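Local coordinates for protein Pcdhgc3 (Mus musculus, PDB 4ZI8) that is a clustered protocadherin that probably mediates calcium-dependent cell adhesion and may help set up specific neuronal connections in the brain, here seen as its first three cadherin repeats, at residues N121-P126 with L204-G209; T127-L132 with P219-V224. All blocks are in the same frame, centred on the assembly; numbering follows the deposited sequence.

Contact 1. Residues N121-P126 with L204-G209; sequences NNPSFP and LTALDG. With CA (calcium ion), chain N.
A calcium site of the cadherin type joins the loop 121-126, where the calcium-binding linker ends, to the end of strand 199-208, through Asn121 and Asp208. The loop gives a backbone atom: Asn121 O binds the calcium ion at 2.3 Å. The strand gives a carboxylate: Asp208 OD2 binds the same ion at 2.5 Å. The two oxygens do not bond each other; they are neighbouring ligands, and the ion they share joins the segments. Asn119, Asp151, Asp153 and Asn157 complete the site. CG of Asp208 sits between its backbone N and carbonyl carbon (chi1 67°), which brings the carboxylate up to the metal. The other oxygen, OD1, accepts hydrogen bonds from the backbone N of Gly210 and Arg214, so the carboxylate is gripped at both oxygens and its rotation is fixed.

Beyond the metal the contact is apolar. The Pro123 ring lies over the strand backbone, with CG 3.8 Å from Ala206 O. Its CB meets Ala206 CB at 4.0 Å. Phe125 reaches the same methyl with the far end of its ring, CZ to Ala206 CB being 3.8 Å. The side chain of Leu204 crosses that of Phe125 at about a right angle, and its CD2 lies 3.8 Å from Phe125 CE1. A calcium ion shared by a linker carbonyl and a strand-end aspartate is typical of the junction between successive cadherin repeats.

Contact 2. Residues T127-L132 with P219-V224; sequences TGEMKL and PIRITV
Arg221 and Glu129 meet in a salt bridge where two strands begin to pair. NH2 of Arg221 lies 2.9 Å from Glu129 OE2, which comes to the edge of the guanidinium, near its plane. OE1 is almost as close to NH2, so a single nitrogen faces both carboxylate oxygens. The two planes are turned 32° from each other. Lys131 runs beside Arg221 and points the same way. Both have CG between the backbone N and the carbonyl carbon (chi1 56° and 73°), and this shared turn sets the chains side by side. Lys131 CB sits over the centre of one guanidinium face, 3.8 Å above the plane. The outer part of the lysine is poorly ordered, and its NZ position approximate.

The strands beneath are a parallel pair at the edge of the sheet of a cadherin repeat, a Greek-key beta sandwich: 130-135 is an outermost strand and 215-225 the next one in. Met130 pairs with Ile220, Lys131 with Arg221, and Leu132 with Ile222. Met130 N donates to Pro219 O at 2.9 Å, and Arg221 N to Met130 O. Leu132 N then donates to Arg221 O, longer at 3.2 Å, and Thr223 N to Leu132 O.

Met130, Leu132, Ile220 and Ile222 point to the other face of the sheet. Leu132 CD1 lies 4.4 Å from Ile220 CG2, a loose approach. Leu132 and Ile222 also pack on Leu186 of strand 182-188.

How the contacts relate
Both contacts belong to the middle cadherin repeat and its entrance, and their centres are about 17 Å apart. The segments 121-126 and 127-132 run on directly, and strands 199-208 and 215-225 are neighbours in one sheet. The contacts touch where Leu204 CB meets Ile220 CD1 at 3.7 Å. Contact 1 is partly buried and lies at the end of the repeat that faces the first repeat; a metal and apolar packing join its segments. Contact 2 is largely on the surface. It uses regular parallel strand bonds, with Lys131 and Arg221 on one face and apolar side chains on the other. The chain thus changes from metal-tied loop to paired edge strand.

Contact 1. Residues N121-P126 with L204-G209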
loop_
_atom_site.group_PDB
_atom_site.type_symbol
_atom_site.label_atom_id
_atom_site.label_comp_id
_atom_site.label_asym_id
_atom_site.label_seq_id
_atom_site.Cartn_x
_atom_site.Cartn_y
_atom_site.Cartn_z
ATOM N N ASN B 121 32.595 -17.390 -5.441
ATOM C CA ASN B 121 31.115 -17.378 -5.399
ATOM C C ASN B 121 30.458 -16.104 -5.945
ATOM O O ASN B 121 30.906 -14.959 -5.648
ATOM C CB ASN B 121 30.640 -17.596 -3.959
ATOM C CG ASN B 121 31.073 -18.938 -3.389
ATOM O OD1 ASN B 121 30.338 -19.934 -3.485
ATOM N ND2 ASN B 121 32.272 -18.979 -2.784
ATOM N N ASN B 122 29.414 -16.311 -6.746
ATOM C CA ASN B 122 28.435 -15.266 -7.094
ATOM C C ASN B 122 27.622 -14.886 -5.882
ATOM O O ASN B 122 27.401 -15.721 -5.014
ATOM C CB ASN B 122 27.443 -15.743 -8.152
ATOM C CG ASN B 122 28.087 -16.152 -9.438
ATOM O OD1 ASN B 122 29.076 -15.579 -9.864
ATOM N ND2 ASN B 122 27.487 -17.139 -10.103
ATOM N N PRO B 123 27.097 -13.651 -5.847
ATOM C CA PRO B 123 25.998 -13.447 -4.902
ATOM C C PRO B 123 24.853 -14.362 -5.305
ATOM O O PRO B 123 24.866 -14.801 -6.450
ATOM C CB PRO B 123 25.631 -11.959 -5.083
ATOM C CG PRO B 123 26.834 -11.328 -5.705
ATOM C CD PRO B 123 27.529 -12.414 -6.507
ATOM N N SER B 124 23.939 -14.713 -4.401
ATOM C CA SER B 124 22.723 -15.390 -4.810
ATOM C C SER B 124 21.520 -14.818 -4.075
ATOM O O SER B 124 21.629 -14.310 -2.962
ATOM C CB SER B 124 22.801 -16.900 -4.568
ATOM O OG SER B 124 22.851 -17.185 -3.187
ATOM N N PHE B 125 20.375 -14.889 -4.730
ATOM C CA PHE B 125 19.098 -14.496 -4.129
ATOM C C PHE B 125 18.373 -15.722 -3.633
ATOM O O PHE B 125 18.465 -16.774 -4.238
ATOM C CB PHE B 125 18.227 -13.779 -5.144
ATOM C CG PHE B 125 18.676 -12.396 -5.477
ATOM C CD1 PHE B 125 18.358 -11.341 -4.657
ATOM C CD2 PHE B 125 19.383 -12.149 -6.631
ATOM C CE1 PHE B 125 18.738 -10.069 -4.979
ATOM C CE2 PHE B 125 19.766 -10.875 -6.962
ATOM C CZ PHE B 125 19.441 -9.830 -6.145
ATOM N N PRO B 126 17.621 -15.602 -2.538
ATOM C CA PRO B 126 16.931 -16.788 -2.046
ATOM C C PRO B 126 15.716 -17.232 -2.881
ATOM O O PRO B 126 15.218 -18.312 -2.635
ATOM C CB PRO B 126 16.490 -16.356 -0.650
ATOM C CG PRO B 126 16.257 -14.920 -0.776
ATOM C CD PRO B 126 17.376 -14.438 -1.676
ATOM N N LEU B 204 16.813 -6.612 -10.823
ATOM C CA LEU B 204 17.751 -6.230 -9.782
ATOM C C LEU B 204 19.000 -7.108 -9.904
ATOM O O LEU B 204 18.904 -8.343 -9.913
ATOM C CB LEU B 204 17.142 -6.404 -8.390
ATOM C CG LEU B 204 17.999 -6.088 -7.155
ATOM C CD1 LEU B 204 18.254 -4.621 -7.074
ATOM C CD2 LEU B 204 17.360 -6.625 -5.859
ATOM N N THR B 205 20.148 -6.460 -10.006
ATOM C CA THR B 205 21.436 -7.154 -10.085
ATOM C C THR B 205 22.223 -6.967 -8.793
ATOM O O THR B 205 22.421 -5.842 -8.355
ATOM C CB THR B 205 22.246 -6.647 -11.256
ATOM O OG1 THR B 205 21.555 -6.975 -12.458
ATOM C CG2 THR B 205 23.630 -7.296 -11.284
ATOM N N ALA B 206 22.632 -8.063 -8.160
ATOM C CA ALA B 206 23.535 -7.963 -7.016
ATOM C C ALA B 206 24.965 -8.220 -7.482
ATOM O O ALA B 206 25.183 -9.143 -8.270
ATOM C CB ALA B 206 23.151 -8.940 -5.960
ATOM N N LEU B 207 25.910 -7.388 -7.037
ATOM C CA LEU B 207 27.319 -7.507 -7.448
ATOM C C LEU B 207 28.269 -7.580 -6.254
ATOM O O LEU B 207 28.107 -6.858 -5.266
ATOM C CB LEU B 207 27.735 -6.322 -8.307
ATOM C CG LEU B 207 26.928 -6.111 -9.585
ATOM C CD1 LEU B 207 26.398 -4.666 -9.617
ATOM C CD2 LEU B 207 27.772 -6.389 -10.811
ATOM N N ASP B 208 29.284 -8.423 -6.363
ATOM C CA ASP B 208 30.307 -8.420 -5.341
ATOM C C ASP B 208 31.390 -7.443 -5.801
ATOM O O ASP B 208 31.216 -6.757 -6.807
ATOM C CB ASP B 208 30.836 -9.846 -5.048
ATOM C CG ASP B 208 31.622 -10.480 -6.198
ATOM O OD1 ASP B 208 32.166 -9.801 -7.090
ATOM O OD2 ASP B 208 31.724 -11.723 -6.176
ATOM N N GLY B 209 32.500 -7.341 -5.076
ATOM C CA GLY B 209 33.536 -6.412 -5.476
ATOM C C GLY B 209 34.768 -7.129 -6.006
ATOM O O GLY B 209 35.893 -6.637 -5.890
HETATM CA CA CA N . 31.784 -13.316 -4.313
#

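Contact 2. Residues T127-L132 with P219-V224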
loop_
_atom_site.group_PDB
_atom_site.type_symbol
_atom_site.label_atom_id
_atom_site.label_comp_id
_atom_site.label_asym_id
_atom_site.label_seq_id
_atom_site.Cartn_x
_atom_site.Cartn_y
_atom_site.Cartn_z
ATOM N N THR B 127 15.242 -16.436 -3.834
ATOM C CA THR B 127 14.153 -16.897 -4.700
ATOM C C THR B 127 14.506 -16.536 -6.129
ATOM O O THR B 127 15.390 -15.730 -6.361
ATOM C CB THR B 127 12.779 -16.293 -4.334
ATOM O OG1 THR B 127 12.777 -14.894 -4.629
ATOM C CG2 THR B 127 12.477 -16.493 -2.861
ATOM N N GLY B 128 13.847 -17.173 -7.082
ATOM C CA GLY B 128 14.120 -16.909 -8.482
ATOM C C GLY B 128 13.353 -15.720 -9.025
ATOM O O GLY B 128 13.547 -15.339 -10.177
ATOM N N GLU B 129 12.462 -15.140 -8.223
ATOM C CA GLU B 129 11.696 -13.997 -8.692
ATOM C C GLU B 129 10.985 -13.309 -7.552
ATOM O O GLU B 129 10.727 -13.886 -6.494
ATOM C CB GLU B 129 10.655 -14.412 -9.753
ATOM C CG GLU B 129 9.723 -15.543 -9.332
ATOM C CD GLU B 129 8.428 -15.584 -10.142
ATOM O OE1 GLU B 129 8.422 -15.179 -11.329
ATOM O OE2 GLU B 129 7.400 -16.003 -9.572
ATOM N N MET B 130 10.618 -12.076 -7.810
ATOM C CA MET B 130 9.868 -11.317 -6.846
ATOM C C MET B 130 8.682 -10.596 -7.498
ATOM O O MET B 130 8.835 -10.032 -8.571
ATOM C CB MET B 130 10.813 -10.328 -6.191
ATOM C CG MET B 130 10.145 -9.460 -5.225
ATOM S SD MET B 130 11.342 -8.381 -4.449
ATOM C CE MET B 130 10.145 -7.592 -3.360
ATOM N N LYS B 131 7.518 -10.600 -6.853
ATOM C CA LYS B 131 6.367 -9.830 -7.335
ATOM C C LYS B 131 5.968 -8.737 -6.345
ATOM O O LYS B 131 6.009 -8.943 -5.141
ATOM C CB LYS B 131 5.177 -10.753 -7.593
ATOM C CG LYS B 131 4.792 -11.564 -6.375
ATOM C CD LYS B 131 3.570 -12.446 -6.587
ATOM C CE LYS B 131 3.239 -13.221 -5.310
ATOM N NZ LYS B 131 1.902 -13.881 -5.367
ATOM N N LEU B 132 5.603 -7.567 -6.857
ATOM C CA LEU B 132 5.015 -6.523 -6.038
ATOM C C LEU B 132 3.709 -6.070 -6.684
ATOM O O LEU B 132 3.652 -5.922 -7.901
ATOM C CB LEU B 132 5.944 -5.325 -5.899
ATOM C CG LEU B 132 7.310 -5.524 -5.270
ATOM C CD1 LEU B 132 8.177 -4.342 -5.607
ATOM C CD2 LEU B 132 7.129 -5.629 -3.770
ATOM N N PRO B 219 14.540 -11.167 -11.240
ATOM C CA PRO B 219 13.385 -10.570 -11.938
ATOM C C PRO B 219 12.389 -10.000 -10.955
ATOM O O PRO B 219 11.968 -10.709 -10.031
ATOM C CB PRO B 219 12.741 -11.745 -12.686
ATOM C CG PRO B 219 13.734 -12.840 -12.621
ATOM C CD PRO B 219 14.612 -12.618 -11.418
ATOM N N ILE B 220 12.003 -8.753 -11.168
ATOM C CA ILE B 220 10.958 -8.124 -10.381
ATOM C C ILE B 220 9.773 -7.829 -11.275
ATOM O O ILE B 220 9.868 -7.026 -12.210
ATOM C CB ILE B 220 11.466 -6.832 -9.743
ATOM C CG1 ILE B 220 12.686 -7.147 -8.860
ATOM C CG2 ILE B 220 10.367 -6.148 -8.952
ATOM C CD1 ILE B 220 13.445 -5.913 -8.519
ATOM N N ARG B 221 8.659 -8.485 -11.020
ATOM C CA ARG B 221 7.496 -8.189 -11.815
ATOM C C ARG B 221 6.496 -7.364 -10.994
ATOM O O ARG B 221 5.965 -7.806 -9.977
ATOM C CB ARG B 221 6.892 -9.477 -12.388
ATOM C CG ARG B 221 6.162 -10.389 -11.458
ATOM C CD ARG B 221 5.521 -11.537 -12.240
ATOM N NE ARG B 221 4.528 -12.230 -11.430
ATOM C CZ ARG B 221 4.815 -13.175 -10.539
ATOM N NH1 ARG B 221 3.844 -13.750 -9.836
ATOM N NH2 ARG B 221 6.077 -13.547 -10.349
ATOM N N ILE B 222 6.271 -6.139 -11.436
ATOM C CA ILE B 222 5.313 -5.275 -10.753
ATOM C C ILE B 222 3.952 -5.245 -11.465
ATOM O O ILE B 222 3.872 -4.929 -12.648
ATOM C CB ILE B 222 5.881 -3.878 -10.631
ATOM C CG1 ILE B 222 7.192 -3.949 -9.843
ATOM C CG2 ILE B 222 4.860 -2.936 -9.960
ATOM C CD1 ILE B 222 8.100 -2.828 -10.135
ATOM N N THR B 223 2.898 -5.632 -10.758
ATOM C CA THR B 223 1.543 -5.453 -11.239
ATOM C C THR B 223 1.049 -4.093 -10.767
ATOM O O THR B 223 0.962 -3.838 -9.562
ATOM C CB THR B 223 0.614 -6.557 -10.727
ATOM O OG1 THR B 223 1.115 -7.820 -11.173
ATOM C CG2 THR B 223 -0.818 -6.364 -11.253
ATOM N N VAL B 224 0.761 -3.194 -11.697
ATOM C CA VAL B 224 0.168 -1.926 -11.281
ATOM C C VAL B 224 -1.274 -2.174 -10.879
ATOM O O VAL B 224 -2.036 -2.789 -11.620
ATOM C CB VAL B 224 0.264 -0.867 -12.383
ATOM C CG1 VAL B 224 -0.333 0.461 -11.900
ATOM C CG2 VAL B 224 1.725 -0.679 -12.791
#